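Long-range contacts in Lic11098 (Leptospira interrogans serogroup Icterohaemorrhagiae serovar copenhageni, PDB 4U08), which is of unknown function but, as a leucine-rich repeat protein of a human pathogen, is a putative virulence factor that probably works by binding other molecules: residues N171-E176 with N191-L196; Q230-N235 with Q253-Y258; N309-E314 with N329-L334; N320-D325 with K343-N348. All coordinates share one frame; numbering follows the deposited sequence.

Interaction 1 (N171-E176 with N191-L196); sequences NVLPKE and NQLNVL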
# COMPACT_ATOMS: atom_id res chain seq x y z
N ASN A 171 -5.12 -14.68 -9.06
CA ASN A 171 -4.83 -15.81 -8.18
C ASN A 171 -3.32 -15.96 -8.10
O ASN A 171 -2.78 -16.44 -7.10
CB ASN A 171 -5.41 -17.12 -8.74
CG ASN A 171 -6.79 -17.00 -9.31
OD1 ASN A 171 -6.97 -16.96 -10.53
ND2 ASN A 171 -7.79 -16.90 -8.46
N VAL A 172 -2.65 -15.59 -9.20
CA VAL A 172 -1.20 -15.76 -9.36
C VAL A 172 -0.62 -14.54 -10.10
O VAL A 172 -1.36 -13.81 -10.77
CB VAL A 172 -0.92 -17.10 -10.13
CG1 VAL A 172 0.51 -17.21 -10.60
CG2 VAL A 172 -1.26 -18.33 -9.28
N LEU A 173 0.70 -14.32 -9.96
CA LEU A 173 1.43 -13.29 -10.68
C LEU A 173 2.32 -13.99 -11.73
O LEU A 173 2.89 -15.04 -11.43
CB LEU A 173 2.34 -12.47 -9.74
CG LEU A 173 1.66 -11.64 -8.67
CD1 LEU A 173 2.71 -11.08 -7.71
CD2 LEU A 173 0.79 -10.55 -9.28
N PRO A 174 2.51 -13.41 -12.94
CA PRO A 174 3.43 -14.04 -13.91
C PRO A 174 4.87 -13.97 -13.38
O PRO A 174 5.21 -12.99 -12.72
CB PRO A 174 3.26 -13.20 -15.18
CG PRO A 174 2.75 -11.88 -14.71
CD PRO A 174 1.95 -12.15 -13.46
N LYS A 175 5.69 -14.97 -13.67
CA LYS A 175 7.09 -15.00 -13.22
C LYS A 175 7.90 -13.81 -13.76
O LYS A 175 8.82 -13.35 -13.09
CB LYS A 175 7.74 -16.37 -13.52
CG LYS A 175 7.91 -16.68 -15.02
CD LYS A 175 8.43 -18.10 -15.27
CE LYS A 175 7.89 -18.68 -16.55
NZ LYS A 175 8.41 -17.97 -17.73
N GLU A 176 7.46 -13.22 -14.90
CA GLU A 176 8.10 -12.10 -15.59
C GLU A 176 7.99 -10.77 -14.83
O GLU A 176 8.70 -9.80 -15.16
CB GLU A 176 7.53 -11.96 -17.02
CG GLU A 176 7.84 -13.16 -17.92
CD GLU A 176 7.02 -14.44 -17.75
OE1 GLU A 176 7.37 -15.45 -18.39
OE2 GLU A 176 6.04 -14.45 -16.97
N ASN A 191 -6.88 -9.01 -3.99
CA ASN A 191 -6.98 -9.90 -5.14
C ASN A 191 -7.28 -11.25 -4.47
O ASN A 191 -7.85 -11.26 -3.38
CB ASN A 191 -5.67 -9.90 -5.94
CG ASN A 191 -5.58 -8.75 -6.89
OD1 ASN A 191 -6.24 -8.75 -7.91
ND2 ASN A 191 -4.79 -7.74 -6.57
N GLN A 192 -6.86 -12.38 -5.05
CA GLN A 192 -7.06 -13.67 -4.38
C GLN A 192 -5.79 -14.47 -4.49
O GLN A 192 -5.80 -15.68 -4.71
CB GLN A 192 -8.33 -14.42 -4.88
CG GLN A 192 -8.56 -14.42 -6.38
CD GLN A 192 -9.95 -14.90 -6.73
OE1 GLN A 192 -10.48 -15.87 -6.16
NE2 GLN A 192 -10.57 -14.26 -7.70
N LEU A 193 -4.65 -13.76 -4.36
CA LEU A 193 -3.33 -14.37 -4.49
C LEU A 193 -3.14 -15.44 -3.45
O LEU A 193 -3.27 -15.18 -2.27
CB LEU A 193 -2.23 -13.30 -4.38
CG LEU A 193 -2.15 -12.27 -5.52
CD1 LEU A 193 -1.23 -11.10 -5.12
CD2 LEU A 193 -1.61 -12.90 -6.80
N ASN A 194 -2.83 -16.66 -3.90
CA ASN A 194 -2.61 -17.79 -2.99
C ASN A 194 -1.13 -18.09 -2.85
O ASN A 194 -0.73 -18.79 -1.93
CB ASN A 194 -3.42 -19.03 -3.43
CG ASN A 194 -3.32 -19.38 -4.90
OD1 ASN A 194 -2.26 -19.73 -5.40
ND2 ASN A 194 -4.44 -19.28 -5.60
N VAL A 195 -0.31 -17.50 -3.73
CA VAL A 195 1.14 -17.70 -3.73
C VAL A 195 1.80 -16.51 -4.43
O VAL A 195 1.19 -15.90 -5.30
CB VAL A 195 1.51 -19.06 -4.42
CG1 VAL A 195 1.23 -19.04 -5.92
CG2 VAL A 195 2.94 -19.50 -4.14
N LEU A 196 3.05 -16.19 -4.05
CA LEU A 196 3.85 -15.17 -4.70
C LEU A 196 4.93 -15.89 -5.50
O LEU A 196 5.48 -16.87 -5.00
CB LEU A 196 4.54 -14.25 -3.69
CG LEU A 196 3.64 -13.33 -2.88
CD1 LEU A 196 4.46 -12.59 -1.86
CD2 LEU A 196 2.86 -12.34 -3.79
O HOH W 1 1.98 -15.85 -8.03
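Two successive coils of a leucine-rich repeat solenoid pack here by their loops: segment 171-176 lies in the loop after strand 162-164, segment 191-196 in the loop after strand 185-187, and neither is a strand where they meet. One direct hydrogen bond joins them. Asn-194 N donates its N-H to Asn-171 O over 3.2 Å, lying in the carbonyl plane, and the CA-H of Leu-193 points at the same oxygen, so two neighbouring residues grip one carbonyl. Further along, where the backbones have spread too far for a direct bond, a water bridges the gap: it accepts from Leu-173 N and donates to Val-195 O, both at 2.8 Å. Leucine suits the inner side of the coil. Leu-173 and Leu-193 both carry CG anti to the carbonyl carbon, and their chains cross at about a right angle, the CD2 methyl of Leu-193 resting 4.0 Å from Leu-173 CG. Leu-173 and Leu-196, at equivalent places in their repeats, instead run side by side with CD1 of the first on CD2 of the second. The outer side is exposed: there Val-172 and Val-195 make a marginal apolar contact, CG2 to CG1 at 4.2 Å. Buried Asn-191 belongs to the asparagine ladder of such solenoids, its ND2 bonded to Leu-165 O and Leu-188 O and its OD1 to Leu-170 N. Next to it in the chain, Gln-192 runs alongside Asn-171, amide planes 54° apart, and Asn-171 ND2 lies 3.3 Å from Gln-192 CG.

Interaction 2 (Q230-N235 with Q253-Y258); sequences QKLLLN and QKLKLY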
# COMPACT_ATOMS: atom_id res chain seq x y z
N GLN A 230 10.80 -1.07 2.36
CA GLN A 230 10.55 -0.23 3.55
C GLN A 230 9.24 -0.58 4.20
O GLN A 230 9.13 -0.50 5.43
CB GLN A 230 10.57 1.25 3.16
CG GLN A 230 11.96 1.77 2.82
CD GLN A 230 11.92 3.07 2.02
OE1 GLN A 230 11.12 3.96 2.27
NE2 GLN A 230 12.80 3.19 1.03
N LYS A 231 8.22 -0.90 3.40
CA LYS A 231 6.89 -1.21 3.93
C LYS A 231 6.37 -2.50 3.32
O LYS A 231 6.29 -2.63 2.09
CB LYS A 231 5.89 -0.06 3.66
CG LYS A 231 6.23 1.24 4.39
CD LYS A 231 5.17 2.29 4.12
CE LYS A 231 5.60 3.62 4.67
NZ LYS A 231 5.08 4.73 3.84
N LEU A 232 6.00 -3.45 4.18
CA LEU A 232 5.45 -4.73 3.77
C LEU A 232 4.09 -4.89 4.45
O LEU A 232 4.03 -5.08 5.67
CB LEU A 232 6.44 -5.87 4.13
CG LEU A 232 6.03 -7.32 3.77
CD1 LEU A 232 5.59 -7.45 2.29
CD2 LEU A 232 7.15 -8.29 4.07
N LEU A 233 2.99 -4.77 3.67
CA LEU A 233 1.64 -4.85 4.24
C LEU A 233 1.00 -6.17 3.87
O LEU A 233 0.63 -6.38 2.71
CB LEU A 233 0.77 -3.67 3.81
CG LEU A 233 1.34 -2.25 3.94
CD1 LEU A 233 0.24 -1.22 3.69
CD2 LEU A 233 1.99 -1.98 5.32
N LEU A 234 0.90 -7.06 4.85
CA LEU A 234 0.37 -8.43 4.70
C LEU A 234 -0.90 -8.69 5.50
O LEU A 234 -1.26 -9.86 5.70
CB LEU A 234 1.46 -9.44 5.04
CG LEU A 234 2.58 -9.57 4.00
CD1 LEU A 234 3.83 -10.13 4.63
CD2 LEU A 234 2.13 -10.40 2.81
N ASN A 235 -1.61 -7.62 5.90
CA ASN A 235 -2.86 -7.73 6.66
C ASN A 235 -3.86 -8.64 5.98
O ASN A 235 -3.98 -8.60 4.75
CB ASN A 235 -3.57 -6.39 6.79
CG ASN A 235 -2.82 -5.29 7.46
OD1 ASN A 235 -3.19 -4.13 7.32
ND2 ASN A 235 -1.82 -5.63 8.27
N GLN A 253 10.88 -0.85 7.50
CA GLN A 253 10.44 0.07 8.56
C GLN A 253 9.13 -0.34 9.12
O GLN A 253 8.87 -0.09 10.29
CB GLN A 253 10.32 1.51 8.01
CG GLN A 253 11.67 2.10 7.60
CD GLN A 253 11.57 3.46 6.95
OE1 GLN A 253 10.56 3.85 6.35
NE2 GLN A 253 12.65 4.21 7.02
N LYS A 254 8.24 -0.87 8.26
CA LYS A 254 6.90 -1.27 8.69
C LYS A 254 6.56 -2.66 8.21
O LYS A 254 6.61 -2.95 7.01
CB LYS A 254 5.82 -0.29 8.19
CG LYS A 254 5.88 1.10 8.80
CD LYS A 254 4.66 1.93 8.41
CE LYS A 254 4.75 3.36 8.90
NZ LYS A 254 4.61 3.46 10.39
N LEU A 255 6.19 -3.52 9.16
CA LEU A 255 5.75 -4.89 8.88
C LEU A 255 4.36 -5.03 9.50
O LEU A 255 4.21 -4.99 10.73
CB LEU A 255 6.75 -5.91 9.45
CG LEU A 255 6.43 -7.39 9.24
CD1 LEU A 255 6.18 -7.70 7.75
CD2 LEU A 255 7.53 -8.26 9.81
N LYS A 256 3.34 -5.11 8.64
CA LYS A 256 1.94 -5.21 9.08
C LYS A 256 1.41 -6.60 8.77
O LYS A 256 1.30 -6.96 7.61
CB LYS A 256 1.10 -4.10 8.45
CG LYS A 256 1.40 -2.74 9.07
CD LYS A 256 0.26 -1.76 8.86
CE LYS A 256 0.55 -0.42 9.46
NZ LYS A 256 1.65 0.29 8.74
N LEU A 257 1.16 -7.40 9.83
CA LEU A 257 0.72 -8.78 9.73
C LEU A 257 -0.62 -9.03 10.46
O LEU A 257 -0.92 -10.18 10.80
CB LEU A 257 1.84 -9.69 10.31
CG LEU A 257 3.11 -9.83 9.47
CD1 LEU A 257 4.27 -10.26 10.32
CD2 LEU A 257 2.91 -10.82 8.34
N TYR A 258 -1.41 -7.96 10.63
CA TYR A 258 -2.72 -7.96 11.27
C TYR A 258 -3.64 -9.02 10.64
O TYR A 258 -3.71 -9.13 9.41
CB TYR A 258 -3.36 -6.55 11.18
CG TYR A 258 -4.85 -6.50 11.43
CD1 TYR A 258 -5.74 -6.26 10.38
CD2 TYR A 258 -5.38 -6.67 12.71
CE1 TYR A 258 -7.12 -6.21 10.60
CE2 TYR A 258 -6.75 -6.62 12.95
CZ TYR A 258 -7.62 -6.38 11.89
OH TYR A 258 -8.98 -6.32 12.13
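The tight part of this contact is the parallel pairing of strands 231-233 and 254-256, neighbouring rungs of a leucine-rich repeat solenoid; the strand directions differ by 4°. Gln-230 O accepts twice, from Gln-253 N at 2.7 Å on a lone pair and from Lys-254 N nearly along the C=O axis. The ladder then continues through Leu-232 N to Lys-254 O, Lys-256 N to Leu-232 O (3.0 Å, 177° at the hydrogen) and Leu-234 N to Lys-256 O. Leu-232 and Leu-255 face the interior. Each has CG anti to the backbone N, so the two chains lie in parallel and CD1 of Leu-255 meets CD2 of Leu-232 at 3.9 Å; Leu-234 and Leu-257 repeat this side-by-side fit on the same side. The other face is partly exposed to solvent and is looser at the lysine pair, whose long chains can reach outward. Lys-231 and Lys-254 run abreast, touching by CG and CB, but their NZ atoms end 6.7 Å apart, which would ease repulsion, and Lys-254 NZ forms a salt bridge with Glu-277. Buried Leu-233 is the exception, its CD2 lying 3.9 Å from Lys-256 CG along that lysine's aliphatic part. At the C-terminal end, Asn-235 crosses Tyr-258, its CB at the ring edge 4.2 Å from CD1. The strands sit between 208-210 and 277-279, Leu-232 packing on Leu-209 and Leu-255 on Leu-278.

Interaction 3 (N309-E314 with N329-L334); sequences NFLPKE and NQLNAL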
# COMPACT_ATOMS: atom_id res chain seq x y z
N ASN A 309 1.41 -16.08 26.77
CA ASN A 309 1.30 -16.35 28.21
C ASN A 309 2.32 -15.56 28.92
O ASN A 309 2.09 -15.12 30.04
CB ASN A 309 1.52 -17.85 28.52
CG ASN A 309 0.27 -18.66 28.30
OD1 ASN A 309 -0.81 -18.31 28.77
ND2 ASN A 309 0.40 -19.74 27.54
N PHE A 310 3.46 -15.33 28.24
CA PHE A 310 4.58 -14.59 28.79
C PHE A 310 5.29 -13.81 27.69
O PHE A 310 5.11 -14.08 26.50
CB PHE A 310 5.62 -15.54 29.46
CG PHE A 310 5.08 -16.38 30.60
CD1 PHE A 310 4.93 -15.85 31.87
CD2 PHE A 310 4.70 -17.71 30.38
CE1 PHE A 310 4.38 -16.62 32.91
CE2 PHE A 310 4.19 -18.49 31.43
CZ PHE A 310 4.04 -17.94 32.68
N LEU A 311 6.10 -12.87 28.13
CA LEU A 311 6.98 -12.05 27.29
C LEU A 311 8.43 -12.38 27.64
O LEU A 311 8.75 -12.53 28.82
CB LEU A 311 6.75 -10.56 27.56
CG LEU A 311 5.37 -10.00 27.32
CD1 LEU A 311 5.33 -8.55 27.72
CD2 LEU A 311 4.91 -10.22 25.87
N PRO A 312 9.36 -12.46 26.65
CA PRO A 312 10.76 -12.70 27.00
C PRO A 312 11.32 -11.50 27.78
O PRO A 312 10.79 -10.40 27.62
CB PRO A 312 11.44 -12.88 25.64
CG PRO A 312 10.53 -12.20 24.66
CD PRO A 312 9.16 -12.34 25.18
N LYS A 313 12.32 -11.71 28.65
CA LYS A 313 12.91 -10.59 29.42
C LYS A 313 13.54 -9.56 28.45
O LYS A 313 13.60 -8.37 28.76
CB LYS A 313 13.95 -11.07 30.45
CG LYS A 313 15.02 -12.01 29.88
CD LYS A 313 15.90 -12.60 30.96
CE LYS A 313 16.87 -13.61 30.41
NZ LYS A 313 17.97 -12.99 29.62
N GLU A 314 13.96 -10.02 27.27
CA GLU A 314 14.57 -9.20 26.22
C GLU A 314 13.66 -8.08 25.70
O GLU A 314 14.17 -7.17 25.05
CB GLU A 314 15.08 -10.08 25.06
CG GLU A 314 16.27 -10.96 25.40
CD GLU A 314 15.98 -12.20 26.23
OE1 GLU A 314 14.82 -12.67 26.24
OE2 GLU A 314 16.92 -12.70 26.88
N ASN A 329 -4.52 -11.02 25.53
CA ASN A 329 -3.62 -12.16 25.43
C ASN A 329 -3.96 -12.97 26.70
O ASN A 329 -5.01 -12.77 27.31
CB ASN A 329 -2.16 -11.71 25.42
CG ASN A 329 -1.72 -11.33 24.05
OD1 ASN A 329 -1.49 -12.18 23.22
ND2 ASN A 329 -1.71 -10.05 23.74
N GLN A 330 -3.07 -13.81 27.16
CA GLN A 330 -3.38 -14.50 28.42
C GLN A 330 -2.19 -14.32 29.35
O GLN A 330 -1.73 -15.27 29.95
CB GLN A 330 -3.80 -15.97 28.15
CG GLN A 330 -3.02 -16.67 27.04
CD GLN A 330 -3.77 -17.87 26.51
OE1 GLN A 330 -3.56 -19.01 26.94
NE2 GLN A 330 -4.65 -17.63 25.55
N LEU A 331 -1.63 -13.10 29.43
CA LEU A 331 -0.45 -12.85 30.25
C LEU A 331 -0.72 -13.05 31.72
O LEU A 331 -1.67 -12.49 32.26
CB LEU A 331 0.14 -11.44 30.02
CG LEU A 331 0.71 -11.16 28.65
CD1 LEU A 331 0.96 -9.64 28.46
CD2 LEU A 331 2.01 -11.94 28.46
N ASN A 332 0.15 -13.82 32.38
CA ASN A 332 0.09 -14.16 33.80
C ASN A 332 0.96 -13.20 34.58
O ASN A 332 0.71 -12.92 35.74
CB ASN A 332 0.59 -15.64 33.99
CG ASN A 332 -0.12 -16.61 33.07
OD1 ASN A 332 0.39 -17.00 32.02
ND2 ASN A 332 -1.39 -16.90 33.35
N ALA A 333 2.02 -12.69 33.94
CA ALA A 333 2.95 -11.75 34.57
C ALA A 333 3.69 -10.93 33.51
O ALA A 333 3.72 -11.31 32.35
CB ALA A 333 3.97 -12.50 35.43
N LEU A 334 4.27 -9.81 33.92
CA LEU A 334 5.10 -8.98 33.07
C LEU A 334 6.54 -9.13 33.55
O LEU A 334 6.76 -9.17 34.77
CB LEU A 334 4.73 -7.50 33.18
CG LEU A 334 3.44 -7.03 32.51
CD1 LEU A 334 3.26 -5.57 32.77
CD2 LEU A 334 3.48 -7.29 30.99
O HOH W 2 5.95 -12.25 30.93
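Over one face of the Phe-310 ring lies the outer end of the Asn-332 side-chain amide, offset toward the rim near CZ; the amide plane is tilted 48° to the ring. A water lies at the ring edge, in its plane. Here loops of consecutive turns of a leucine-rich repeat solenoid pack on each other, those that follow strands 300-302 and 323-325. The same water bridges the backbones, accepting from Leu-311 N (2.9 Å) and donating to Ala-333 O (2.8 Å). The direct link, Asn-332 N to Asn-309 O at 3.3 Å, is weak, and the CA-H of Leu-331 is directed at the same oxygen. Phe-310 lies on the exposed outer side, where the asparagine amide covers part of one ring face, whereas the inward positions are leucines: Leu-311 lies side by side with Leu-334, CD1 against CD2. Buried Asn-329, in the loop after strand 323-325, is part of the asparagine ladder and suits its place because its amide can donate and accept at once, here to Leu-303 O and Leu-326 O and from Leu-308 N. Leu-331 meets Leu-311 at about a right angle, and its CD2 methyl sits 4.0 Å from Leu-311 CG.

Interaction 4 (N320-D325 with K343-N348); sequences NLESLD and KLQTLN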
# COMPACT_ATOMS: atom_id res chain seq x y z
N ASN A 320 13.56 2.25 22.09
CA ASN A 320 12.80 3.26 21.36
C ASN A 320 11.30 3.02 21.34
O ASN A 320 10.56 3.79 20.74
CB ASN A 320 13.37 3.40 19.93
CG ASN A 320 14.61 4.24 19.93
OD1 ASN A 320 14.67 5.29 20.57
ND2 ASN A 320 15.66 3.74 19.33
N LEU A 321 10.84 1.97 22.03
CA LEU A 321 9.44 1.62 22.03
C LEU A 321 8.60 2.65 22.73
O LEU A 321 8.88 2.98 23.88
CB LEU A 321 9.23 0.22 22.68
CG LEU A 321 7.93 -0.49 22.34
CD1 LEU A 321 7.92 -0.96 20.86
CD2 LEU A 321 7.73 -1.70 23.26
N GLU A 322 7.58 3.14 22.04
CA GLU A 322 6.65 4.14 22.55
C GLU A 322 5.29 3.58 22.80
O GLU A 322 4.57 4.09 23.66
CB GLU A 322 6.54 5.30 21.54
CG GLU A 322 7.85 6.04 21.39
CD GLU A 322 7.88 7.13 20.33
OE1 GLU A 322 6.91 7.25 19.54
OE2 GLU A 322 8.88 7.88 20.30
N SER A 323 4.91 2.55 22.04
CA SER A 323 3.57 1.99 22.17
C SER A 323 3.60 0.47 22.18
O SER A 323 4.17 -0.14 21.27
CB SER A 323 2.68 2.51 21.05
OG SER A 323 1.36 2.03 21.22
N LEU A 324 2.99 -0.14 23.22
CA LEU A 324 2.95 -1.61 23.34
C LEU A 324 1.53 -2.06 23.61
O LEU A 324 0.91 -1.65 24.60
CB LEU A 324 3.94 -2.08 24.42
CG LEU A 324 4.04 -3.60 24.74
CD1 LEU A 324 4.35 -4.45 23.46
CD2 LEU A 324 5.08 -3.84 25.86
N ASP A 325 0.97 -2.84 22.67
CA ASP A 325 -0.41 -3.28 22.81
C ASP A 325 -0.46 -4.79 23.07
O ASP A 325 -0.18 -5.58 22.17
CB ASP A 325 -1.28 -2.85 21.61
CG ASP A 325 -2.75 -3.24 21.69
OD1 ASP A 325 -3.16 -3.87 22.72
OD2 ASP A 325 -3.48 -2.95 20.73
N LYS A 343 11.09 5.13 26.93
CA LYS A 343 10.35 5.93 25.96
C LYS A 343 8.89 5.52 25.85
O LYS A 343 8.14 6.14 25.10
CB LYS A 343 11.06 5.93 24.60
CG LYS A 343 12.37 6.73 24.64
CD LYS A 343 12.98 6.90 23.25
CE LYS A 343 14.37 7.49 23.32
NZ LYS A 343 14.92 7.77 21.96
N LEU A 344 8.44 4.49 26.63
CA LEU A 344 7.08 4.00 26.53
C LEU A 344 6.06 5.02 26.98
O LEU A 344 6.17 5.56 28.08
CB LEU A 344 6.94 2.65 27.29
CG LEU A 344 5.74 1.78 26.93
CD1 LEU A 344 5.90 1.19 25.52
CD2 LEU A 344 5.61 0.64 27.93
N GLN A 345 5.07 5.29 26.13
CA GLN A 345 4.00 6.26 26.43
C GLN A 345 2.64 5.63 26.62
O GLN A 345 1.80 6.16 27.35
CB GLN A 345 3.94 7.35 25.33
CG GLN A 345 5.18 8.24 25.34
CD GLN A 345 5.15 9.35 24.31
OE1 GLN A 345 6.13 9.60 23.63
NE2 GLN A 345 4.04 10.06 24.21
N THR A 346 2.39 4.53 25.92
CA THR A 346 1.12 3.82 25.99
C THR A 346 1.38 2.33 26.21
O THR A 346 2.15 1.72 25.47
CB THR A 346 0.27 4.06 24.73
OG1 THR A 346 0.20 5.46 24.49
CG2 THR A 346 -1.16 3.55 24.89
N LEU A 347 0.69 1.75 27.21
CA LEU A 347 0.82 0.31 27.51
C LEU A 347 -0.57 -0.24 27.73
O LEU A 347 -1.28 0.17 28.66
CB LEU A 347 1.74 0.07 28.71
CG LEU A 347 1.92 -1.41 29.18
CD1 LEU A 347 2.39 -2.32 28.02
CD2 LEU A 347 2.92 -1.50 30.34
N ASN A 348 -1.00 -1.10 26.83
CA ASN A 348 -2.35 -1.65 26.90
C ASN A 348 -2.26 -3.11 27.37
O ASN A 348 -1.79 -3.97 26.65
CB ASN A 348 -3.08 -1.54 25.56
CG ASN A 348 -4.52 -2.01 25.58
OD1 ASN A 348 -4.97 -2.68 26.51
ND2 ASN A 348 -5.28 -1.72 24.53
O HOH W 3 10.94 2.46 25.52
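Strands 323-325 and 346-348 run parallel, 5° apart with axes 4.9 Å from each other, as adjacent rungs of a leucine-rich repeat solenoid. Glu-322 O anchors the start of the ladder by accepting from two amides: Gln-345 N at 2.8 Å in the carbonyl plane on a lone pair, and Thr-346 N nearly along the C=O axis. Leu-324 N then bonds to Thr-346 O, and Asn-348 N to Leu-324 O. Before the strands, a water links Lys-343 N with Leu-321 O. Inside the coil, Leu-324 and Leu-347 have CG anti to the backbone N, which aligns them in the same direction and sets CD1 of Leu-347 3.8 Å from Leu-324 CD2. Leu-344, just before the strand, brings CD1 against CB of Leu-324 and CD2 of Leu-321; branched, wholly apolar chains fit this buried row. The opposite face has small or polar residues, Ser-323 beside Thr-346 and Asp-325 beside Asn-348. The last two point the same way side by side, carboxylate and amide planes 4° apart, with Asp-325 OD1 3.5 Å from Asn-348 ND2. Each is tied within its own turn, Asp-325 OD1 to Glu-327 N and Asn-348 OD1 to Lys-350 N, while Asn-348 ND2 bonds to Glu-327 OE1; these bonds would fix the planes. At the other end, Asn-320 ND2 is held by Gln-296 O, and the extended chain of Lys-343 lies alongside Asn-320 so that NZ reaches OD1 at 2.9 Å, almost straight along its C=O axis.

All four contacts join one coil of the solenoid to the next, each with a buried leucine side and a more exposed one. Interactions 2 and 4 belong to the row of parallel strands, bury more surface and rely on regular backbone ladders; their other faces differ, lysine-rich in interaction 2, small hydroxyl residues and an aspartate–asparagine pair in interaction 4. Interactions 1 and 3 lie on the loops, where a single direct backbone bond, weak in interaction 3, and a bridging water replace the ladder. Exposed residues are three of eight touching in interaction 1 but none in interaction 2. The loop contacts repeat one design, with valines outside in one, a phenylalanine in the other. Interactions 3 and 4 alternate along the chain.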